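Local structure of GGDEF family protein (Vibrio cholerae, 5GZS) at residues Thr10-Val15 against Ile141-Pro146; Tyr37-Asp42 against Glu118-Leu123; Tyr80-Gly85 against Asp135-Ala140. The protein is a diguanylate cyclase of the GGDEF family, CdgH, whose periplasmic portion binds arginine in a domain related to solute-binding proteins and probably senses it. All blocks are in the same frame, centred on the assembly; numbering follows the deposited sequence.

Overall arrangement
All three contacts lie in the solute-binding domain that holds the arginine, and each contributes to its pocket. Contact 1 supplies E11 and N142, contact 2 supplies F40, and contact 3 supplies A140. Centres of contacts 1 and 2 are 11 Å apart; contact 3 lies about 14 Å from the centre of contact 1 and 15 Å from that of contact 2. T10 O and Y37 N, 2.7 Å apart, join contacts 1 and 2 in a probable hydrogen bond, and Y119 OH and D139 OD2, at 3.1 Å, make another probable one between contacts 2 and 3. Strand 137-140 of contact 3 runs straight on into 141-146 of contact 1.

Contact 1: residues Thr10-Val15 against Ile141-Pro146; sequences TEADDV and INQLKP. With ARG (arginine), chain B.
N142 sets its amide against the turn at 10-15, ND2 meeting E11 O and CB lying 4.0 Å from A12 CB. In the hydrogen bond from N142 ND2 to E11 O the acceptor is close to the amide plane and the donor in the carbonyl plane. N142 CG stands anti to its own carbonyl carbon (chi1 -55°), and the amide beyond it runs alongside D14, both side chains pointing the same way. A second bond runs in the reverse sense, from D13 N to a lone pair of N142 O at 3.2 Å, so one residue grips the turn through both backbone and side chain.

E11 faces the ligand: its OE2 accepts a hydrogen bond from the arginine's NH2 at 3.0 Å, while OE1 lies 3.2 Å from Q143 NE2. T59, E77 and R64 are among the arginine's other hydrogen-bond partners in this pocket, which belongs to a domain of the family 3 solute-binding type.

On the other flank a water donates to D13 OD2 and I141 O and accepts from K145 N. K145 NZ stays 4.0 Å from D13 OD2, beyond salt-bridge range; both groups bond Y202 OH, and D13 OD1 pairs with R18. V15 CG1 packs on I141 CD1 at 3.8 Å, the two side chains crossing at about a right angle.

The contact thus ties the link between strand 6-10 and helix 15-28 to the start of helix 144-149, with helix 189-218 packed against V15, I141 and K145, and strand 79-83 against I141 and Q143.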
# COMPACT_ATOMS: atom_id res chain seq x y z
N THR A 10 -7.03 -7.43 37.97
CA THR A 10 -5.86 -7.69 37.15
C THR A 10 -5.82 -9.06 36.48
O THR A 10 -6.21 -10.04 37.05
CB THR A 10 -4.55 -7.49 37.91
OG1 THR A 10 -4.40 -8.51 38.88
CG2 THR A 10 -4.55 -6.20 38.59
N GLU A 11 -5.29 -9.08 35.26
CA GLU A 11 -5.12 -10.32 34.51
C GLU A 11 -3.65 -10.53 34.13
O GLU A 11 -3.07 -9.74 33.39
CB GLU A 11 -5.99 -10.32 33.25
CG GLU A 11 -6.29 -11.71 32.71
CD GLU A 11 -6.19 -11.77 31.19
OE1 GLU A 11 -5.92 -12.87 30.66
OE2 GLU A 11 -6.38 -10.72 30.54
N ALA A 12 -3.06 -11.61 34.65
CA ALA A 12 -1.69 -11.93 34.39
C ALA A 12 -0.81 -10.78 34.87
O ALA A 12 -1.07 -10.22 35.89
CB ALA A 12 -1.49 -12.19 32.92
N ASP A 13 0.25 -10.49 34.15
CA ASP A 13 1.19 -9.44 34.52
C ASP A 13 0.64 -8.12 34.08
O ASP A 13 0.90 -7.68 32.99
CB ASP A 13 2.52 -9.68 33.84
CG ASP A 13 3.60 -8.82 34.37
OD1 ASP A 13 3.54 -8.45 35.53
OD2 ASP A 13 4.53 -8.52 33.66
N ASP A 14 -0.13 -7.48 34.93
CA ASP A 14 -0.84 -6.29 34.55
C ASP A 14 -0.07 -5.10 35.00
O ASP A 14 -0.41 -4.46 35.95
CB ASP A 14 -2.21 -6.32 35.17
CG ASP A 14 -3.19 -5.54 34.41
OD1 ASP A 14 -2.80 -4.53 33.84
OD2 ASP A 14 -4.35 -5.91 34.40
N VAL A 15 1.00 -4.80 34.29
CA VAL A 15 1.93 -3.85 34.74
C VAL A 15 1.36 -2.45 34.67
O VAL A 15 1.69 -1.63 35.46
CB VAL A 15 3.25 -4.01 33.99
CG1 VAL A 15 3.01 -4.21 32.54
CG2 VAL A 15 4.17 -2.85 34.21
N ILE A 141 -0.22 -6.70 26.74
CA ILE A 141 1.04 -6.73 27.49
C ILE A 141 0.97 -7.67 28.69
O ILE A 141 1.99 -8.21 29.11
CB ILE A 141 1.45 -5.29 27.94
CG1 ILE A 141 2.87 -5.26 28.52
CG2 ILE A 141 0.46 -4.72 28.93
CD1 ILE A 141 3.38 -3.87 28.79
N ASN A 142 -0.23 -7.87 29.24
CA ASN A 142 -0.44 -8.85 30.32
C ASN A 142 0.21 -10.21 30.07
O ASN A 142 0.66 -10.89 31.00
CB ASN A 142 -1.92 -9.05 30.55
CG ASN A 142 -2.64 -7.74 30.83
OD1 ASN A 142 -2.73 -6.87 29.95
ND2 ASN A 142 -3.15 -7.60 32.04
N GLN A 143 0.25 -10.60 28.81
CA GLN A 143 0.77 -11.91 28.46
C GLN A 143 2.26 -11.91 28.14
O GLN A 143 2.87 -12.97 28.06
CB GLN A 143 -0.00 -12.47 27.27
CG GLN A 143 -1.51 -12.51 27.46
CD GLN A 143 -1.94 -13.36 28.65
OE1 GLN A 143 -1.25 -14.30 29.04
NE2 GLN A 143 -3.12 -13.05 29.21
N LEU A 144 2.85 -10.72 27.99
CA LEU A 144 4.20 -10.62 27.46
C LEU A 144 5.24 -11.41 28.26
O LEU A 144 5.93 -12.29 27.72
CB LEU A 144 4.63 -9.15 27.37
CG LEU A 144 5.93 -8.97 26.59
CD1 LEU A 144 5.77 -9.54 25.19
CD2 LEU A 144 6.33 -7.51 26.52
N LYS A 145 5.37 -11.07 29.55
CA LYS A 145 6.38 -11.70 30.39
C LYS A 145 6.15 -13.23 30.49
O LYS A 145 7.05 -14.00 30.20
CB LYS A 145 6.42 -11.01 31.76
CG LYS A 145 7.48 -11.53 32.74
CD LYS A 145 7.44 -10.75 34.06
CE LYS A 145 8.54 -9.71 34.05
NZ LYS A 145 8.35 -8.54 34.96
N PRO A 146 4.93 -13.68 30.85
CA PRO A 146 4.81 -15.15 30.91
C PRO A 146 4.97 -15.82 29.55
O PRO A 146 5.53 -16.92 29.48
CB PRO A 146 3.39 -15.37 31.46
CG PRO A 146 2.66 -14.08 31.17
CD PRO A 146 3.69 -13.00 31.27
N ARG B . -8.37 -3.30 25.57
CA ARG B . -8.97 -4.43 24.87
C ARG B . -10.41 -4.65 25.32
O ARG B . -11.23 -5.21 24.60
CB ARG B . -8.15 -5.69 25.09
CG ARG B . -8.11 -6.15 26.53
CD ARG B . -7.01 -7.18 26.67
NE ARG B . -6.96 -7.76 28.00
CZ ARG B . -6.48 -7.13 29.06
NH1 ARG B . -6.02 -5.89 28.96
NH2 ARG B . -6.48 -7.75 30.23
OXT ARG B . -10.78 -4.26 26.42
O HOH W 1 4.25 -8.79 30.71

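Contact 2: residues Tyr37-Asp42 against Glu118-Leu123; sequences YPSFND and EYEGHL. With ARG (arginine), chain B.
P38 O sits 3.1 Å from G121 CA where two strand-to-helix (beta-alpha) connections of the periplasmic-binding-protein fold pass each other, S39 and G121 being the nearest pair with CA atoms 4.3 Å apart. One leads from strand 32-36 to helix 40-49, the other from 115-119 to 121-129. No direct hydrogen bond crosses; a water is modelled between P38 O and H122 N, though its leg to P38 O is implausibly short and so doubtful. G121 has positive phi (85°) where its CA meets P38 O.

S39 is the N-cap of helix 40-49. Its OG, anti to the backbone N (chi1 156°), accepts from N41 N at 3.1 Å, while CB rests 3.9 Å from G121 N. Beside the cap, E120 OE1 and D42 OD1 are like charges 4.3 Å apart, which would probably be unfavourable alone; K99, in a salt bridge with E120 OE2, may offset it.

One residue past the cap, F40 turns its ring into the pocket, where E11 and T101 also touch it. The arginine's CG lies 3.5 Å above one face of the ring, offset toward the rim, and its OXT comes 3.2 Å from F40 CZ.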
# COMPACT_ATOMS: atom_id res chain seq x y z
N TYR A 37 -7.61 -12.01 38.19
CA TYR A 37 -8.64 -12.76 37.49
C TYR A 37 -7.97 -13.61 36.43
O TYR A 37 -7.13 -13.13 35.68
CB TYR A 37 -9.68 -11.84 36.86
CG TYR A 37 -10.62 -11.25 37.87
CD1 TYR A 37 -11.79 -11.92 38.22
CD2 TYR A 37 -10.35 -10.02 38.48
CE1 TYR A 37 -12.67 -11.38 39.16
CE2 TYR A 37 -11.23 -9.48 39.40
CZ TYR A 37 -12.38 -10.17 39.74
OH TYR A 37 -13.27 -9.66 40.65
N PRO A 38 -8.34 -14.89 36.35
CA PRO A 38 -7.65 -15.77 35.40
C PRO A 38 -7.91 -15.42 33.93
O PRO A 38 -7.18 -15.90 33.05
CB PRO A 38 -8.20 -17.15 35.75
CG PRO A 38 -9.54 -16.87 36.38
CD PRO A 38 -9.41 -15.57 37.10
N SER A 39 -8.93 -14.61 33.66
CA SER A 39 -9.26 -14.20 32.29
C SER A 39 -9.84 -12.79 32.19
O SER A 39 -10.49 -12.28 33.12
CB SER A 39 -10.24 -15.20 31.67
OG SER A 39 -10.99 -14.60 30.62
N PHE A 40 -9.60 -12.16 31.05
CA PHE A 40 -10.06 -10.80 30.84
C PHE A 40 -11.58 -10.69 30.88
O PHE A 40 -12.14 -9.66 31.26
CB PHE A 40 -9.54 -10.27 29.51
CG PHE A 40 -10.29 -9.09 28.98
CD1 PHE A 40 -9.99 -7.81 29.43
CD2 PHE A 40 -11.28 -9.25 28.03
CE1 PHE A 40 -10.66 -6.74 28.93
CE2 PHE A 40 -11.96 -8.17 27.54
CZ PHE A 40 -11.64 -6.91 27.98
N ASN A 41 -12.27 -11.74 30.46
CA ASN A 41 -13.71 -11.66 30.45
C ASN A 41 -14.27 -11.91 31.85
O ASN A 41 -15.31 -11.35 32.22
CB ASN A 41 -14.23 -12.63 29.41
CG ASN A 41 -15.75 -12.62 29.27
OD1 ASN A 41 -16.45 -13.32 30.00
ND2 ASN A 41 -16.26 -11.85 28.31
N ASP A 42 -13.54 -12.71 32.65
CA ASP A 42 -13.76 -12.76 34.10
C ASP A 42 -13.73 -11.36 34.71
O ASP A 42 -14.55 -11.04 35.55
CB ASP A 42 -12.71 -13.63 34.80
CG ASP A 42 -13.03 -15.11 34.75
OD1 ASP A 42 -13.92 -15.52 33.96
OD2 ASP A 42 -12.38 -15.87 35.50
N GLU A 118 -11.34 -18.81 20.02
CA GLU A 118 -11.43 -18.14 21.31
C GLU A 118 -10.84 -18.97 22.44
O GLU A 118 -10.90 -20.20 22.42
CB GLU A 118 -12.89 -17.79 21.62
CG GLU A 118 -13.24 -17.86 23.10
CD GLU A 118 -14.73 -17.78 23.35
OE1 GLU A 118 -15.37 -16.83 22.85
OE2 GLU A 118 -15.26 -18.66 24.06
N TYR A 119 -10.27 -18.27 23.42
CA TYR A 119 -9.71 -18.93 24.59
C TYR A 119 -9.99 -18.14 25.86
O TYR A 119 -10.51 -17.02 25.81
CB TYR A 119 -8.19 -19.16 24.40
CG TYR A 119 -7.35 -17.90 24.24
CD1 TYR A 119 -7.12 -17.06 25.33
CD2 TYR A 119 -6.76 -17.58 23.02
CE1 TYR A 119 -6.36 -15.92 25.20
CE2 TYR A 119 -5.99 -16.44 22.89
CZ TYR A 119 -5.79 -15.61 23.98
OH TYR A 119 -5.02 -14.47 23.89
N GLU A 120 -9.66 -18.74 27.01
CA GLU A 120 -9.78 -18.06 28.29
C GLU A 120 -8.51 -18.14 29.13
O GLU A 120 -8.19 -19.20 29.67
CB GLU A 120 -10.93 -18.65 29.10
CG GLU A 120 -12.30 -18.29 28.59
CD GLU A 120 -13.35 -18.50 29.65
OE1 GLU A 120 -13.03 -18.28 30.84
OE2 GLU A 120 -14.47 -18.91 29.30
N GLY A 121 -7.81 -17.01 29.25
CA GLY A 121 -6.66 -16.90 30.12
C GLY A 121 -5.37 -17.38 29.48
O GLY A 121 -5.40 -17.87 28.35
N HIS A 122 -4.26 -17.26 30.23
CA HIS A 122 -2.91 -17.45 29.69
C HIS A 122 -2.59 -18.91 29.43
O HIS A 122 -1.88 -19.23 28.48
CB HIS A 122 -1.87 -16.84 30.64
CG HIS A 122 -0.47 -17.36 30.46
ND1 HIS A 122 0.11 -18.25 31.33
CD2 HIS A 122 0.47 -17.09 29.52
CE1 HIS A 122 1.35 -18.52 30.94
NE2 HIS A 122 1.59 -17.83 29.84
N LEU A 123 -3.14 -19.81 30.25
CA LEU A 123 -2.86 -21.25 30.13
C LEU A 123 -3.53 -21.82 28.90
O LEU A 123 -2.96 -22.63 28.19
CB LEU A 123 -3.33 -21.99 31.38
CG LEU A 123 -2.47 -21.64 32.59
CD1 LEU A 123 -3.34 -21.58 33.84
CD2 LEU A 123 -1.29 -22.60 32.78
N ARG B . -8.37 -3.30 25.57
CA ARG B . -8.97 -4.43 24.87
C ARG B . -10.41 -4.65 25.32
O ARG B . -11.23 -5.21 24.60
CB ARG B . -8.15 -5.69 25.09
CG ARG B . -8.11 -6.15 26.53
CD ARG B . -7.01 -7.18 26.67
NE ARG B . -6.96 -7.76 28.00
CZ ARG B . -6.48 -7.13 29.06
NH1 ARG B . -6.02 -5.89 28.96
NH2 ARG B . -6.48 -7.75 30.23
OXT ARG B . -10.78 -4.26 26.42
O HOH W 2 -5.34 -17.48 33.20

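Contact 3: residues Tyr80-Gly85 against Asp135-Ala140; sequences YLYSYG and DGVVDA
Y82 crosses V137 and D139 obliquely, and its OH donates to A140 O at 2.7 Å from above the carbonyl plane. Between the strands lies the tight part of the contact, an antiparallel ladder with Y80-D139 and Y82-V137 as hydrogen-bonded pairs and L81-V138 as the non-hydrogen-bonded pair between them. Y82 N bonds V137 O with the donor nearly in line with the carbonyl. V137 N returns a bond to Y82 O, and Y80 and D139 exchange another two.

On the face shared by Y80, Y82, V137 and D139, the first torsion of Y82 (chi1 -59°) sets CG beside the backbone N, anti to the carbonyl carbon. The ring touches V137 CG1 through CD2 at 4.0 Å and D139 CB through CE2 at 3.9 Å. The ring and the D139 carboxylate are turned 87° apart, and Y80 CB lies over one ring face. D139 OD1 accepts from A140 N, and OD2 bonds Y119 OH, which leaves both carboxylate oxygens engaged. L81 and V138 occupy the other face, touching through CD1 and CG2 at 4.1 Å, and L81 CD1 also lies against the G136 backbone.

Packing thins toward 83-85 and D135. S83 CB comes no nearer than 3.9 Å, to D135 O, and Y84 and G85 are exposed to solvent.

Strand 79-83 is the middle of a three-stranded antiparallel sheet, with 137-140 on one side and 153-156 on the other. Helix 144-149 packs on Y80 and Y82 through L144, while helix 103-110 presents Y103 to V138, D139 and the pocket residue A140.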
# COMPACT_ATOMS: atom_id res chain seq x y z
N TYR A 80 0.24 -7.41 21.15
CA TYR A 80 1.23 -8.24 20.48
C TYR A 80 0.62 -9.44 19.77
O TYR A 80 -0.40 -10.01 20.22
CB TYR A 80 2.31 -8.73 21.48
CG TYR A 80 3.01 -7.64 22.28
CD1 TYR A 80 2.45 -7.17 23.48
CD2 TYR A 80 4.22 -7.10 21.87
CE1 TYR A 80 3.06 -6.20 24.23
CE2 TYR A 80 4.86 -6.12 22.62
CZ TYR A 80 4.25 -5.66 23.80
OH TYR A 80 4.84 -4.68 24.55
N LEU A 81 1.26 -9.81 18.66
CA LEU A 81 1.10 -11.14 18.08
C LEU A 81 2.12 -12.05 18.75
O LEU A 81 3.34 -11.86 18.59
CB LEU A 81 1.31 -11.14 16.56
CG LEU A 81 1.32 -12.53 15.89
CD1 LEU A 81 -0.03 -13.27 16.04
CD2 LEU A 81 1.71 -12.39 14.45
N TYR A 82 1.65 -13.02 19.53
CA TYR A 82 2.56 -14.02 20.08
C TYR A 82 2.68 -15.23 19.15
O TYR A 82 1.67 -15.79 18.70
CB TYR A 82 2.10 -14.47 21.47
CG TYR A 82 2.00 -13.35 22.47
CD1 TYR A 82 3.10 -13.00 23.25
CD2 TYR A 82 0.82 -12.66 22.63
CE1 TYR A 82 3.02 -11.98 24.17
CE2 TYR A 82 0.72 -11.64 23.54
CZ TYR A 82 1.82 -11.29 24.30
OH TYR A 82 1.69 -10.28 25.21
N SER A 83 3.89 -15.65 18.87
CA SER A 83 4.06 -16.74 17.92
C SER A 83 5.43 -17.37 18.03
O SER A 83 6.43 -16.71 18.33
CB SER A 83 3.81 -16.26 16.48
OG SER A 83 4.77 -15.30 16.04
N TYR A 84 5.45 -18.67 17.80
CA TYR A 84 6.69 -19.41 17.75
C TYR A 84 7.37 -18.97 16.47
O TYR A 84 6.84 -19.18 15.37
CB TYR A 84 6.41 -20.93 17.81
CG TYR A 84 6.17 -21.43 19.22
CD1 TYR A 84 7.17 -21.31 20.18
CD2 TYR A 84 4.95 -21.99 19.61
CE1 TYR A 84 6.98 -21.74 21.48
CE2 TYR A 84 4.75 -22.43 20.93
CZ TYR A 84 5.78 -22.30 21.86
OH TYR A 84 5.64 -22.71 23.17
N GLY A 85 8.52 -18.30 16.60
CA GLY A 85 9.24 -17.82 15.43
C GLY A 85 9.09 -16.34 15.12
O GLY A 85 9.97 -15.74 14.48
N ASP A 135 -1.86 -20.75 15.16
CA ASP A 135 -0.62 -20.29 14.59
C ASP A 135 -0.02 -19.19 15.40
O ASP A 135 1.17 -19.00 15.42
CB ASP A 135 -0.87 -19.78 13.20
CG ASP A 135 -1.07 -20.86 12.22
OD1 ASP A 135 -0.28 -21.78 12.21
OD2 ASP A 135 -2.03 -20.78 11.46
N GLY A 136 -0.90 -18.46 16.05
CA GLY A 136 -0.52 -17.29 16.81
C GLY A 136 -1.66 -16.67 17.60
O GLY A 136 -2.83 -16.73 17.21
N VAL A 137 -1.31 -16.04 18.71
CA VAL A 137 -2.29 -15.43 19.57
C VAL A 137 -2.12 -13.91 19.60
O VAL A 137 -0.99 -13.40 19.68
CB VAL A 137 -2.18 -16.00 21.00
CG1 VAL A 137 -2.47 -14.93 22.07
CG2 VAL A 137 -3.06 -17.24 21.14
N VAL A 138 -3.23 -13.19 19.51
CA VAL A 138 -3.18 -11.75 19.66
C VAL A 138 -3.65 -11.37 21.07
O VAL A 138 -4.80 -11.62 21.43
CB VAL A 138 -4.03 -11.04 18.59
CG1 VAL A 138 -4.26 -9.59 18.96
CG2 VAL A 138 -3.35 -11.13 17.23
N ASP A 139 -2.76 -10.78 21.87
CA ASP A 139 -3.15 -10.38 23.22
C ASP A 139 -2.30 -9.23 23.78
O ASP A 139 -1.28 -8.83 23.20
CB ASP A 139 -3.08 -11.58 24.16
CG ASP A 139 -4.07 -11.49 25.31
OD1 ASP A 139 -4.75 -10.44 25.47
OD2 ASP A 139 -4.17 -12.47 26.08
N ALA A 140 -2.73 -8.71 24.92
CA ALA A 140 -2.13 -7.51 25.51
C ALA A 140 -0.82 -7.78 26.24
O ALA A 140 -0.38 -8.92 26.36
CB ALA A 140 -3.10 -6.86 26.45